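Local coordinates for glyoxalase III (glutathione-independent) (Candida albicans, PDB 4LRU), which converts methylglyoxal to D-lactate in a single glutathione-independent step, detoxifying the methylglyoxal that the cell itself produces, at residues A10-Y14 / S50-F55; P156-G160 / K194-T198. All blocks are in the same frame, centred on the assembly; numbering follows the deposited sequence.

Contact 1 (A10-Y14 / S50-F55); sequences ALTSY and SETGTF
Two loops meet here at the C-terminal edge of the parallel part of the central mixed sheet, where neighbouring strands 6-10 and 45-50 run out; contact between such exit loops belongs to the Rossmann-like fold of the DJ-1 superfamily. Residues 10-14 are extended as far as Thr12 and bend at Ser13 (phi/psi -98/-5°), while 50-55 curls back through Gly53, whose phi of 80° suits glycine. The paths approach twice, with CA atoms 5.0 Å apart for Leu11 and Ser50 and 4.5 Å apart for Ser13 and Phe55.

Just past the strand ends, water 1 donates to Leu11 O (2.7 Å) and accepts from Glu51 N (2.8 Å); further out, between the loops, water 2 donates to Ser13 O (2.7 Å) and lies 2.7 Å from Thr54 OG1. Direct contacts are softer: Ser13 CA approaches Thr54 O at 3.4 Å in a CA-H...O contact, and Ser13 CB lies 3.2 Å from Thr52 OG1. Leu11 (m, p) sets CD2 over a face of the Phe55 ring, a CH-pi contact 4.2 Å from the centroid and 14° off the ring normal.

Each loop also braces itself. Ser50 OG (chi1 p) donates to Thr54 O at 2.8 Å, Thr52 OG1 and Thr54 OG1 are hydrogen-bonded at 2.7 Å, and Tyr14 N donates to Thr12 OG1 at 3.1 Å, an ST turn.

Asp114, at the end of helix 111-114, binds the hydroxyls of Thr12 and Ser13, the carboxylate of Glu51 accepts from the backbone of Asp120 and Leu121 at the start of helix 119-130, and strand 102-105 flanks Ala10.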
loop_
_atom_site.group_PDB
_atom_site.type_symbol
_atom_site.label_atom_id
_atom_site.label_comp_id
_atom_site.label_asym_id
_atom_site.label_seq_id
_atom_site.Cartn_x
_atom_site.Cartn_y
_atom_site.Cartn_z
ATOM N N ALA A 10 2.753 5.636 0.026
ATOM C CA ALA A 10 3.039 5.349 -1.380
ATOM C C ALA A 10 1.734 5.069 -2.134
ATOM O O ALA A 10 0.833 4.392 -1.625
ATOM C CB ALA A 10 3.973 4.148 -1.488
ATOM N N LEU A 11 1.650 5.618 -3.344
ATOM C CA LEU A 11 0.592 5.341 -4.294
ATOM C C LEU A 11 1.203 4.732 -5.544
ATOM O O LEU A 11 2.304 5.128 -5.944
ATOM C CB LEU A 11 -0.106 6.642 -4.691
ATOM C CG LEU A 11 -1.205 7.159 -3.748
ATOM C CD1 LEU A 11 -0.672 7.470 -2.364
ATOM C CD2 LEU A 11 -1.881 8.381 -4.337
ATOM N N THR A 12 0.476 3.835 -6.200
ATOM C CA THR A 12 0.880 3.408 -7.534
ATOM C C THR A 12 0.803 4.544 -8.558
ATOM O O THR A 12 -0.088 5.394 -8.511
ATOM C CB THR A 12 0.048 2.234 -8.079
ATOM O OG1 THR A 12 0.565 1.840 -9.359
ATOM C CG2 THR A 12 -1.422 2.603 -8.229
ATOM N N SER A 13 1.743 4.511 -9.507
ATOM C CA SER A 13 1.801 5.441 -10.627
ATOM C C SER A 13 1.186 4.863 -11.917
ATOM O O SER A 13 1.044 5.571 -12.909
ATOM C CB SER A 13 3.261 5.819 -10.904
ATOM O OG SER A 13 4.001 4.712 -11.424
ATOM N N TYR A 14 0.785 3.595 -11.884
ATOM C CA TYR A 14 0.262 2.930 -13.066
ATOM C C TYR A 14 -1.228 3.221 -13.148
ATOM O O TYR A 14 -1.937 3.026 -12.167
ATOM C CB TYR A 14 0.496 1.432 -12.966
ATOM C CG TYR A 14 0.096 0.691 -14.216
ATOM C CD1 TYR A 14 0.938 0.653 -15.319
ATOM C CD2 TYR A 14 -1.158 0.090 -14.323
ATOM C CE1 TYR A 14 0.568 -0.008 -16.475
ATOM C CE2 TYR A 14 -1.536 -0.575 -15.481
ATOM C CZ TYR A 14 -0.653 -0.637 -16.549
ATOM O OH TYR A 14 -1.006 -1.262 -17.731
ATOM N N SER A 50 4.437 8.846 -5.348
ATOM C CA SER A 50 4.497 7.723 -6.272
ATOM C C SER A 50 5.853 7.721 -6.968
ATOM O O SER A 50 6.638 8.666 -6.848
ATOM C CB SER A 50 3.379 7.804 -7.312
ATOM O OG SER A 50 3.636 8.821 -8.263
ATOM N N GLU A 51 6.135 6.668 -7.726
ATOM C CA GLU A 51 7.458 6.546 -8.324
ATOM C C GLU A 51 7.718 7.608 -9.409
ATOM O O GLU A 51 8.872 7.960 -9.699
ATOM C CB GLU A 51 7.654 5.126 -8.863
ATOM C CG GLU A 51 9.104 4.772 -9.192
ATOM C CD GLU A 51 10.026 4.679 -7.980
ATOM O OE1 GLU A 51 9.538 4.737 -6.828
ATOM O OE2 GLU A 51 11.251 4.578 -8.177
ATOM N N THR A 52 6.651 8.163 -9.973
ATOM C CA THR A 52 6.767 9.175 -11.011
ATOM C C THR A 52 6.296 10.569 -10.577
ATOM O O THR A 52 6.473 11.543 -11.313
ATOM C CB THR A 52 5.913 8.790 -12.210
ATOM O OG1 THR A 52 4.555 8.656 -11.763
ATOM C CG2 THR A 52 6.395 7.473 -12.790
ATOM N N GLY A 53 5.637 10.649 -9.420
ATOM C CA GLY A 53 4.897 11.846 -9.055
ATOM C C GLY A 53 3.522 11.987 -9.681
ATOM O O GLY A 53 2.856 13.022 -9.515
ATOM N N THR A 54 3.104 10.988 -10.461
ATOM C CA THR A 54 1.798 10.996 -11.100
ATOM C C THR A 54 1.009 9.782 -10.632
ATOM O O THR A 54 1.577 8.814 -10.136
ATOM C CB THR A 54 1.909 10.978 -12.640
ATOM O OG1 THR A 54 2.504 9.738 -13.065
ATOM C CG2 THR A 54 2.722 12.157 -13.143
ATOM N N PHE A 55 -0.309 9.853 -10.773
ATOM C CA PHE A 55 -1.193 8.750 -10.427
ATOM C C PHE A 55 -2.569 9.002 -11.033
ATOM O O PHE A 55 -2.889 10.116 -11.479
ATOM C CB PHE A 55 -1.317 8.599 -8.904
ATOM C CG PHE A 55 -2.248 9.592 -8.290
ATOM C CD1 PHE A 55 -1.806 10.865 -7.996
ATOM C CD2 PHE A 55 -3.564 9.258 -8.024
ATOM C CE1 PHE A 55 -2.673 11.812 -7.468
ATOM C CE2 PHE A 55 -4.428 10.190 -7.473
ATOM C CZ PHE A 55 -3.981 11.469 -7.204
HETATM O O HOH W 1 4.450 4.405 -7.465
HETATM O O HOH W 2 0.547 8.072 -13.751
#

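Contact 2 (P156-G160 / K194-T198); sequences PLIKG and KEGAT
One direct backbone hydrogen bond joins these segments: Gly160 N donates to Gly196 O at 2.9 Å and 170°. Nearby, Lys159 CA makes a CA-H...O contact with Glu195 O at 3.5 Å, and the closest CA pair is Lys159 with Gly196, 4.7 Å apart. Water 3 adds a bridge, accepting from Lys159 NZ (3.1 Å) and donating weakly to Glu195 O (3.0 Å).

Two backbone bends bring the segments together. Pro156 to Lys159 form a type I beta turn, closed by Lys159 N to Pro156 O at 2.9 Å, and Gly160 follows with phi 76°. On the other segment, helix 188-195 finishes at Glu195 and Gly196 leaves it with phi 80°, a glycine helix terminus that redirects the chain into strand 198-199. That strand pairs in parallel with 162-163, so the turn and the helix end meet just ahead of a small two-stranded sheet.

Apolar packing centres on Ile158 (p, t), which brings CD1 to 3.6 Å from Ala197 CB and CG1 to 3.7 Å from Glu195 CB. The acid end of Glu195 (m, m) makes a separate van der Waals contact, OE1 lying 3.3 Å from Pro156 CB, while its OE2 accepts a hydrogen bond from Asn147 N, in the loop before strand 149-150.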
loop_
_atom_site.group_PDB
_atom_site.type_symbol
_atom_site.label_atom_id
_atom_site.label_comp_id
_atom_site.label_asym_id
_atom_site.label_seq_id
_atom_site.Cartn_x
_atom_site.Cartn_y
_atom_site.Cartn_z
ATOM N N PRO A 156 16.057 -11.100 0.940
ATOM C CA PRO A 156 14.797 -10.392 0.794
ATOM C C PRO A 156 14.279 -9.889 2.134
ATOM O O PRO A 156 14.335 -10.608 3.144
ATOM C CB PRO A 156 13.873 -11.452 0.201
ATOM C CG PRO A 156 14.799 -12.299 -0.613
ATOM C CD PRO A 156 16.082 -12.357 0.169
ATOM N N LEU A 157 13.824 -8.648 2.150
ATOM C CA LEU A 157 13.343 -8.035 3.375
ATOM C C LEU A 157 12.280 -8.880 4.099
ATOM O O LEU A 157 12.254 -8.931 5.328
ATOM C CB LEU A 157 12.806 -6.644 3.067
ATOM C CG LEU A 157 12.529 -5.796 4.314
ATOM C CD1 LEU A 157 12.818 -4.332 4.018
ATOM C CD2 LEU A 157 11.100 -5.963 4.772
ATOM N N ILE A 158 11.413 -9.548 3.341
ATOM C CA ILE A 158 10.393 -10.398 3.945
ATOM C C ILE A 158 10.735 -11.875 3.989
ATOM O O ILE A 158 9.883 -12.685 4.331
ATOM C CB ILE A 158 9.003 -10.202 3.315
ATOM C CG1 ILE A 158 8.985 -10.621 1.838
ATOM C CG2 ILE A 158 8.559 -8.770 3.510
ATOM C CD1 ILE A 158 7.591 -10.701 1.232
ATOM N N LYS A 159 11.978 -12.236 3.710
ATOM C CA LYS A 159 12.380 -13.639 3.859
ATOM C C LYS A 159 12.110 -14.082 5.290
ATOM O O LYS A 159 12.540 -13.431 6.227
ATOM C CB LYS A 159 13.863 -13.858 3.535
ATOM C CG LYS A 159 14.286 -15.316 3.630
ATOM C CD LYS A 159 15.664 -15.568 3.044
ATOM C CE LYS A 159 16.085 -17.034 3.083
ATOM N NZ LYS A 159 15.203 -17.916 2.267
ATOM N N GLY A 160 11.406 -15.193 5.454
ATOM C CA GLY A 160 11.175 -15.756 6.784
ATOM C C GLY A 160 10.130 -15.007 7.607
ATOM O O GLY A 160 9.944 -15.322 8.794
ATOM N N LYS A 194 8.064 -16.167 -3.854
ATOM C CA LYS A 194 9.272 -15.720 -4.545
ATOM C C LYS A 194 10.342 -15.275 -3.548
ATOM O O LYS A 194 11.550 -15.507 -3.752
ATOM C CB LYS A 194 8.917 -14.555 -5.473
ATOM C CG LYS A 194 10.105 -13.974 -6.232
ATOM C CD LYS A 194 9.683 -12.845 -7.150
ATOM C CE LYS A 194 10.877 -12.198 -7.832
ATOM N NZ LYS A 194 10.444 -11.399 -9.016
ATOM N N GLU A 195 9.897 -14.583 -2.508
ATOM C CA GLU A 195 10.792 -13.936 -1.554
ATOM C C GLU A 195 11.141 -14.819 -0.350
ATOM O O GLU A 195 11.978 -14.445 0.466
ATOM C CB GLU A 195 10.175 -12.633 -1.055
ATOM C CG GLU A 195 9.831 -11.596 -2.133
ATOM C CD GLU A 195 10.987 -11.273 -3.061
ATOM O OE1 GLU A 195 12.153 -11.258 -2.583
ATOM O OE2 GLU A 195 10.730 -11.015 -4.273
ATOM N N GLY A 196 10.519 -15.986 -0.242
ATOM C CA GLY A 196 10.767 -16.881 0.894
ATOM C C GLY A 196 10.007 -16.467 2.143
ATOM O O GLY A 196 10.406 -16.829 3.260
ATOM N N ALA A 197 8.899 -15.756 1.943
ATOM C CA ALA A 197 8.010 -15.365 3.033
ATOM C C ALA A 197 6.920 -16.419 3.179
ATOM O O ALA A 197 6.777 -17.300 2.329
ATOM C CB ALA A 197 7.383 -14.007 2.757
ATOM N N THR A 198 6.123 -16.277 4.233
ATOM C CA THR A 198 4.951 -17.118 4.438
ATOM C C THR A 198 3.721 -16.245 4.237
ATOM O O THR A 198 3.537 -15.250 4.942
ATOM C CB THR A 198 4.953 -17.736 5.854
ATOM O OG1 THR A 198 6.066 -18.629 5.984
ATOM C CG2 THR A 198 3.678 -18.499 6.098
HETATM O O HOH W 3 14.303 -16.220 -0.129
#

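Contacts 1 and 2 follow one another along the chain, the first closing before the second opens. Their centres lie 25 Å apart, with nearest atoms about 13 Å apart, so they do not touch. Contact 1 lies at the edge of the central mixed sheet, in the loops after strands 6-10 and 45-50; contact 2 joins the turn after hairpin 149-150/155-156 to the end of helix 188-195, just before the strand pair 162-163/198-199. Helix 119-130 is common ground: its first turn receives Glu51, and Leu157 packs on its Thr126 and Tyr129. The side chains of Thr12 and His140, inferred to be catalytic, are about 8 Å apart, so contact 1 lies near the inferred active site, whereas contact 2 is structural packing away from it.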